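Local coordinates for protein putative D-glycero-D-manno-heptose 7-phosphate kinase (Campylobacter jejuni subsp. jejuni, PDB 4N3O) that phosphorylates the C-1 position of D-glycero-alpha-D-manno-heptose 7-phosphate with ATP, a step in making the GDP-heptose used for capsule polysaccharide, at residues R51-I56 against P99-L104; I44-I49 against L104-D109; K5-Q10 against I127-E132. One frame throughout, in Å; residues are numbered along the deposited sequence. Where two conformers were deposited one is given.

Contact 1: R51-I56 against P99-L104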
# COMPACT_ATOMS: atom_id res chain seq x y z
N ARG A 51 -6.98 -28.54 12.63
CA ARG A 51 -7.22 -28.95 14.02
C ARG A 51 -7.70 -30.40 14.04
O ARG A 51 -8.43 -30.83 13.15
CB ARG A 51 -8.19 -27.98 14.71
CG ARG A 51 -9.47 -27.71 13.96
CD ARG A 51 -10.25 -26.53 14.53
NE ARG A 51 -10.85 -26.82 15.83
CZ ARG A 51 -10.35 -26.49 17.02
NH1 ARG A 51 -9.21 -25.80 17.12
NH2 ARG A 51 -11.00 -26.83 18.12
N GLU A 52 -7.28 -31.16 15.05
CA GLU A 52 -7.63 -32.58 15.12
C GLU A 52 -8.58 -32.88 16.26
O GLU A 52 -8.21 -33.52 17.23
CB GLU A 52 -6.36 -33.42 15.25
CG GLU A 52 -5.37 -33.18 14.11
CD GLU A 52 -4.12 -34.03 14.22
OE1 GLU A 52 -4.19 -35.15 14.78
OE2 GLU A 52 -3.06 -33.58 13.73
N ASP A 53 -9.81 -32.40 16.13
CA ASP A 53 -10.84 -32.63 17.13
C ASP A 53 -12.21 -32.74 16.45
O ASP A 53 -13.25 -32.57 17.10
CB ASP A 53 -10.85 -31.52 18.17
CG ASP A 53 -11.19 -30.17 17.57
OD1 ASP A 53 -10.93 -29.97 16.36
OD2 ASP A 53 -11.70 -29.31 18.31
N GLY A 54 -12.22 -33.00 15.15
CA GLY A 54 -13.46 -33.14 14.41
C GLY A 54 -14.35 -31.91 14.45
O GLY A 54 -15.57 -32.03 14.39
N LYS A 55 -13.74 -30.74 14.57
CA LYS A 55 -14.48 -29.48 14.57
C LYS A 55 -14.18 -28.63 13.34
O LYS A 55 -13.12 -28.71 12.74
CB LYS A 55 -14.19 -28.65 15.83
CG LYS A 55 -15.16 -28.84 16.99
CD LYS A 55 -15.31 -30.28 17.44
CE LYS A 55 -16.27 -30.39 18.61
NZ LYS A 55 -17.60 -29.82 18.29
N ILE A 56 -15.16 -27.81 12.98
CA ILE A 56 -15.03 -26.90 11.88
C ILE A 56 -15.51 -25.54 12.40
O ILE A 56 -16.66 -25.39 12.80
CB ILE A 56 -15.85 -27.34 10.65
CG1 ILE A 56 -15.21 -28.58 10.01
CG2 ILE A 56 -15.92 -26.22 9.64
CD1 ILE A 56 -16.00 -29.15 8.84
N PRO A 99 -14.65 -35.76 5.23
CA PRO A 99 -14.74 -34.55 6.04
C PRO A 99 -13.35 -34.00 6.42
O PRO A 99 -12.36 -34.72 6.36
CB PRO A 99 -15.49 -35.01 7.30
CG PRO A 99 -15.98 -36.40 7.01
CD PRO A 99 -15.08 -36.96 5.96
N LEU A 100 -13.31 -32.73 6.80
CA LEU A 100 -12.06 -32.08 7.18
C LEU A 100 -12.28 -31.34 8.49
O LEU A 100 -13.41 -30.92 8.79
CB LEU A 100 -11.62 -31.10 6.10
CG LEU A 100 -11.52 -31.66 4.68
CD1 LEU A 100 -11.40 -30.51 3.69
CD2 LEU A 100 -10.37 -32.65 4.53
N SER A 101 -11.21 -31.17 9.26
CA SER A 101 -11.30 -30.46 10.54
C SER A 101 -10.33 -29.27 10.54
O SER A 101 -9.13 -29.45 10.35
CB SER A 101 -11.04 -31.43 11.70
OG SER A 101 -11.33 -30.82 12.96
N PHE A 102 -10.86 -28.07 10.76
CA PHE A 102 -10.06 -26.85 10.67
C PHE A 102 -10.83 -25.66 11.17
O PHE A 102 -12.05 -25.74 11.37
CB PHE A 102 -9.79 -26.56 9.19
CG PHE A 102 -11.06 -26.27 8.41
CD1 PHE A 102 -11.78 -27.31 7.83
CD2 PHE A 102 -11.56 -24.99 8.33
CE1 PHE A 102 -12.96 -27.06 7.16
CE2 PHE A 102 -12.73 -24.72 7.64
CZ PHE A 102 -13.44 -25.76 7.05
N SER A 103 -10.12 -24.54 11.32
CA SER A 103 -10.72 -23.25 11.68
C SER A 103 -10.31 -22.27 10.59
O SER A 103 -9.17 -22.28 10.15
CB SER A 103 -10.26 -22.75 13.04
OG SER A 103 -8.89 -22.40 13.03
N LEU A 104 -11.25 -21.44 10.14
CA LEU A 104 -11.03 -20.49 9.07
C LEU A 104 -11.33 -19.09 9.61
O LEU A 104 -12.44 -18.85 10.10
CB LEU A 104 -11.97 -20.80 7.90
CG LEU A 104 -11.85 -19.89 6.68
CD1 LEU A 104 -10.48 -20.06 6.05
CD2 LEU A 104 -12.95 -20.16 5.68
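S101 projects its hydroxyl into the turn formed by R51-K55, and takes part in two of the three hydrogen bonds across the contact. With OG anti to the backbone N (chi1 -171°), the hydroxyl donates to K55 O at 2.8 Å, lying in the carbonyl plane on a lone pair. The same carbonyl takes a second, weak bond from F102 N at 3.1 Å, so K55 O serves two consecutive residues of 99-104. On the other limb of the turn, R51 N gives a nearly straight bond to S101 O (3.3 Å, 178° at the hydrogen), although the donor stands well above the carbonyl plane. S101 thus ties together both limbs.

The turn is also braced internally. D53 receives R51 in a salt bridge, NH2 to OD2 at 2.6 Å, while its OD1 accepts a weak bond from K55 N. G54, at the bend, has the positive phi that glycine readily adopts, and its backbone hydrogen-bonds that of S71. K55 NZ pairs with E70. Nearer the backbone than its guanidinium, R51 lays CG over the backbone of F102, 3.5 Å from F102 CA.

Parallel pairing begins at I56 and F102, whose side chains share one face of the sheet; I56 CG2 meets F102 CZ obliquely at 3.6 Å. L100 O lies 3.1 Å from I56 CD1 and accepts a hydrogen bond from S71 OG. In this domain of the GHMP kinase fold, strand 102-108 runs between strands 55-60 and 42-50. I56 packs on Y88 of helix 82-96, and the F102 ring meets F130 of helix 118-134 edge-to-face.

Contact 2: I44-I49 against L104-D109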
# COMPACT_ATOMS: atom_id res chain seq x y z
N ILE A 44 -8.25 -8.79 1.57
CA ILE A 44 -9.01 -9.72 2.38
C ILE A 44 -7.97 -10.73 2.85
O ILE A 44 -7.23 -11.28 2.04
CB ILE A 44 -10.14 -10.39 1.60
CG1 ILE A 44 -11.26 -9.36 1.43
CG2 ILE A 44 -10.65 -11.62 2.37
CD1 ILE A 44 -12.52 -9.88 0.81
N HIS A 45 -7.92 -10.93 4.17
CA HIS A 45 -6.94 -11.78 4.79
C HIS A 45 -7.63 -13.03 5.27
O HIS A 45 -8.70 -12.95 5.85
CB HIS A 45 -6.31 -11.06 6.00
CG HIS A 45 -5.87 -9.66 5.70
ND1 HIS A 45 -4.58 -9.35 5.32
CD2 HIS A 45 -6.55 -8.49 5.69
CE1 HIS A 45 -4.49 -8.05 5.09
NE2 HIS A 45 -5.67 -7.50 5.32
N CYS A 46 -7.01 -14.18 5.03
CA CYS A 46 -7.56 -15.46 5.46
C CYS A 46 -6.49 -16.30 6.12
O CYS A 46 -5.37 -16.39 5.63
CB CYS A 46 -8.12 -16.26 4.28
SG CYS A 46 -9.52 -15.50 3.44
N THR A 47 -6.85 -16.92 7.25
CA THR A 47 -5.97 -17.84 7.94
C THR A 47 -6.76 -19.16 8.11
O THR A 47 -7.90 -19.16 8.59
CB THR A 47 -5.54 -17.33 9.31
OG1 THR A 47 -4.57 -16.30 9.13
CG2 THR A 47 -4.89 -18.42 10.09
N LEU A 48 -6.15 -20.27 7.71
CA LEU A 48 -6.79 -21.58 7.85
C LEU A 48 -5.90 -22.45 8.70
O LEU A 48 -4.76 -22.73 8.33
CB LEU A 48 -7.01 -22.21 6.47
CG LEU A 48 -7.87 -23.49 6.38
CD1 LEU A 48 -8.11 -23.82 4.92
CD2 LEU A 48 -7.23 -24.67 7.08
N ILE A 49 -6.42 -22.88 9.86
CA ILE A 49 -5.65 -23.72 10.78
C ILE A 49 -6.24 -25.11 10.95
O ILE A 49 -7.38 -25.28 11.38
CB ILE A 49 -5.55 -23.08 12.19
CG1 ILE A 49 -5.11 -21.62 12.11
CG2 ILE A 49 -4.55 -23.86 13.06
CD1 ILE A 49 -5.17 -20.91 13.44
N LEU A 104 -11.25 -21.44 10.14
CA LEU A 104 -11.03 -20.49 9.07
C LEU A 104 -11.33 -19.09 9.61
O LEU A 104 -12.44 -18.85 10.10
CB LEU A 104 -11.97 -20.80 7.90
CG LEU A 104 -11.85 -19.89 6.68
CD1 LEU A 104 -10.48 -20.06 6.05
CD2 LEU A 104 -12.95 -20.16 5.68
N HIS A 105 -10.36 -18.18 9.51
CA HIS A 105 -10.53 -16.84 10.06
C HIS A 105 -10.31 -15.83 8.96
O HIS A 105 -9.33 -15.93 8.25
CB HIS A 105 -9.49 -16.62 11.17
CG HIS A 105 -9.38 -17.76 12.14
ND1 HIS A 105 -9.97 -17.74 13.39
CD2 HIS A 105 -8.74 -18.95 12.05
CE1 HIS A 105 -9.69 -18.87 14.02
NE2 HIS A 105 -8.94 -19.62 13.23
N THR A 106 -11.20 -14.85 8.80
CA THR A 106 -11.05 -13.86 7.73
C THR A 106 -11.45 -12.44 8.12
O THR A 106 -12.18 -12.24 9.09
CB THR A 106 -11.96 -14.19 6.54
OG1 THR A 106 -13.32 -14.08 6.94
CG2 THR A 106 -11.71 -15.58 6.05
N TYR A 107 -10.97 -11.47 7.35
CA TYR A 107 -11.36 -10.07 7.55
C TYR A 107 -10.87 -9.23 6.38
O TYR A 107 -9.87 -9.55 5.73
CB TYR A 107 -10.87 -9.48 8.90
CG TYR A 107 -9.44 -9.00 8.93
CD1 TYR A 107 -8.41 -9.86 9.23
CD2 TYR A 107 -9.13 -7.68 8.66
CE1 TYR A 107 -7.10 -9.43 9.25
CE2 TYR A 107 -7.82 -7.22 8.70
CZ TYR A 107 -6.81 -8.11 8.99
OH TYR A 107 -5.50 -7.67 8.99
N SER A 108 -11.58 -8.14 6.13
CA SER A 108 -11.29 -7.26 5.03
C SER A 108 -10.72 -5.95 5.50
O SER A 108 -11.06 -5.50 6.58
CB SER A 108 -12.57 -6.96 4.25
OG SER A 108 -12.35 -5.90 3.33
N ASP A 109 -9.88 -5.33 4.68
CA ASP A 109 -9.34 -4.00 5.03
C ASP A 109 -10.36 -2.88 4.85
O ASP A 109 -10.13 -1.77 5.32
CB ASP A 109 -8.11 -3.67 4.19
CG ASP A 109 -6.91 -4.46 4.59
OD1 ASP A 109 -6.86 -4.86 5.76
OD2 ASP A 109 -6.02 -4.68 3.76
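With CG of H45 set beside its backbone N (chi1 -48°) and CG of Y107 held between backbone N and carbonyl carbon (chi1 82°), the two rings meet on one face of the sheet as an offset stack, centroids 4.4 Å apart and planes 20° from parallel. H45 CD2 lies over one face of the tyrosine ring, shifted toward its rim, 3.3 Å from Y107 CZ. The stacked imidazole also points NE2 at D109, bonding OD1 at 2.9 Å and, weakly, OD2. D109 CG lies near the ring plane at its edge, with the carboxylate turned steeply to the ring and OD1 met from above the carboxylate plane; OD2 also accepts from Y43 N.

These side chains ride on an antiparallel pair in the sheet of the GHMP kinase N-terminal domain. H45-Y107 and T47-H105 are its hydrogen-bonded pairs, with H105 N 2.8 Å from T47 O in the second. H105 bonds D59 through ND1 and S103 through NE2, and I49 CD1 lies 4.0 Å from H105 NE2. T311 of the second subunit packs on T47 and H105, and K313 of that subunit on Y107. On the opposite face, L104 CD1 touches L48 CB at 4.1 Å, beneath helix 118-134.

Contact 3: K5-Q10 against I127-E132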
# COMPACT_ATOMS: atom_id res chain seq x y z
N LYS A 5 1.36 -26.02 10.10
CA LYS A 5 -0.03 -26.49 10.06
C LYS A 5 -1.00 -25.31 9.89
O LYS A 5 -2.19 -25.44 10.17
CB LYS A 5 -0.39 -27.28 11.32
CG LYS A 5 -0.45 -26.47 12.60
CD LYS A 5 -0.82 -27.38 13.78
CE LYS A 5 -0.97 -26.60 15.08
NZ LYS A 5 -2.06 -25.59 15.01
N THR A 6 -0.48 -24.17 9.43
CA THR A 6 -1.27 -22.96 9.25
C THR A 6 -1.07 -22.43 7.84
O THR A 6 0.06 -22.36 7.35
CB THR A 6 -0.82 -21.86 10.22
OG1 THR A 6 -0.89 -22.35 11.55
CG2 THR A 6 -1.69 -20.64 10.10
N ILE A 7 -2.16 -22.06 7.19
CA ILE A 7 -2.09 -21.52 5.84
C ILE A 7 -2.67 -20.13 5.91
O ILE A 7 -3.65 -19.92 6.61
CB ILE A 7 -2.96 -22.34 4.86
CG1 ILE A 7 -2.42 -23.77 4.70
CG2 ILE A 7 -3.07 -21.64 3.49
CD1 ILE A 7 -1.16 -23.89 3.88
N ARG A 8 -2.06 -19.18 5.21
CA ARG A 8 -2.60 -17.86 5.17
C ARG A 8 -2.69 -17.47 3.72
O ARG A 8 -1.88 -17.93 2.91
CB ARG A 8 -1.72 -16.83 5.89
CG ARG A 8 -1.40 -17.13 7.36
CD ARG A 8 -1.04 -15.86 8.11
NE ARG A 8 -0.20 -16.12 9.26
CZ ARG A 8 -0.65 -16.57 10.44
NH1 ARG A 8 0.22 -16.80 11.39
NH2 ARG A 8 -1.94 -16.80 10.65
N THR A 9 -3.68 -16.65 3.40
CA THR A 9 -3.79 -16.10 2.05
C THR A 9 -4.14 -14.61 2.17
O THR A 9 -4.78 -14.15 3.16
CB THR A 9 -4.81 -16.82 1.14
OG1 THR A 9 -6.14 -16.53 1.54
CG2 THR A 9 -4.60 -18.31 1.15
N GLN A 10 -3.74 -13.87 1.16
CA GLN A 10 -3.97 -12.43 1.07
C GLN A 10 -4.39 -12.18 -0.37
O GLN A 10 -3.70 -12.56 -1.32
CB GLN A 10 -2.68 -11.71 1.45
CG GLN A 10 -2.79 -10.21 1.41
CD GLN A 10 -1.52 -9.51 1.90
OE1 GLN A 10 -0.55 -10.14 2.36
NE2 GLN A 10 -1.54 -8.19 1.82
N ILE A 127 -10.90 -20.24 -1.14
CA ILE A 127 -10.64 -21.36 -2.03
C ILE A 127 -9.14 -21.60 -2.08
O ILE A 127 -8.69 -22.73 -1.98
CB ILE A 127 -11.18 -21.09 -3.45
CG1 ILE A 127 -12.72 -21.15 -3.43
CG2 ILE A 127 -10.67 -22.13 -4.42
CD1 ILE A 127 -13.39 -20.63 -4.69
N LYS A 128 -8.37 -20.53 -2.22
CA LYS A 128 -6.89 -20.62 -2.30
C LYS A 128 -6.29 -21.19 -1.04
O LYS A 128 -5.29 -21.89 -1.08
CB LYS A 128 -6.30 -19.24 -2.58
CG LYS A 128 -4.80 -19.21 -2.74
CD LYS A 128 -4.30 -19.98 -3.95
CE LYS A 128 -2.79 -19.90 -3.99
NZ LYS A 128 -2.23 -20.65 -5.13
N ALA A 129 -6.90 -20.90 0.09
CA ALA A 129 -6.43 -21.43 1.35
C ALA A 129 -6.58 -22.96 1.37
O ALA A 129 -5.66 -23.67 1.76
CB ALA A 129 -7.20 -20.81 2.50
N PHE A 130 -7.73 -23.45 0.93
CA PHE A 130 -7.98 -24.89 0.86
C PHE A 130 -7.07 -25.58 -0.15
O PHE A 130 -6.56 -26.66 0.10
CB PHE A 130 -9.46 -25.18 0.50
CG PHE A 130 -10.40 -25.01 1.65
CD1 PHE A 130 -10.44 -25.95 2.67
CD2 PHE A 130 -11.27 -23.94 1.70
CE1 PHE A 130 -11.30 -25.80 3.73
CE2 PHE A 130 -12.14 -23.79 2.76
CZ PHE A 130 -12.16 -24.72 3.78
N ALA A 131 -6.89 -24.95 -1.31
CA ALA A 131 -6.05 -25.50 -2.36
C ALA A 131 -4.59 -25.70 -1.91
O ALA A 131 -3.99 -26.73 -2.19
CB ALA A 131 -6.10 -24.61 -3.59
N GLU A 132 -4.07 -24.70 -1.21
CA GLU A 132 -2.70 -24.70 -0.69
C GLU A 132 -2.54 -25.74 0.41
O GLU A 132 -1.53 -26.46 0.47
CB GLU A 132 -2.41 -23.32 -0.09
CG GLU A 132 -1.02 -23.13 0.49
CD GLU A 132 0.04 -22.94 -0.57
OE1 GLU A 132 -0.09 -23.53 -1.66
OE2 GLU A 132 1.00 -22.19 -0.30
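Helix-on-sheet packing in the N-terminal domain of the GHMP kinase fold brings I7 and T9 of strand 6-21 against A129 and E132 of helix 118-134, the helix whose first turn carries the end of the probable ATP-binding loop. The short strand and helix segments run at 143° to each other, with axes 7.9 Å apart at their closest. The close approach is consistent with the small side chains at A129 and T9: A129 comes nearest to the strand at T9, whose methyl CG2 rests 3.6 Å from A129 CA and 3.9 Å from A129 CB.

Two residues before T9, on the same face of the strand, I7 presents two branches. Its CG2 lies 3.7 Å from A129 O, and its CD1 reaches E132 CG at 3.5 Å, in an oblique crossing; E132 was modelled in two conformers, so this approach is less certain than the others. No hydrogen bond joins the two segments, and the contact is made mainly through carbon atoms. R8 turns away from the helix and forms a salt bridge with E197 of the second subunit. The T9 side chain divides its two branches: CG2, anti to the carbonyl carbon, packs on A129, while OG1 hydrogen-bonds G125 O one turn earlier in the helix.

The three contacts follow one sheet and the helix laid across it. Contacts 1 and 2, centres 16 Å apart, share L104 on strand 102-108, and S103 O lies 2.8 Å from I49 N where they meet. Contact 2 passes to contact 3, about 9 Å away between centres, through strand 42-50: L48 N is 2.8 Å from I7 O. The centres of contacts 1 and 3 are about 14 Å apart. Contact 2 lies nearest the probable ATP site: the T106 side chain is about 4 Å from that of S60, and the I44 side chain about 5 Å from G118. Contact 3 lies away from the predicted catalytic and binding residues.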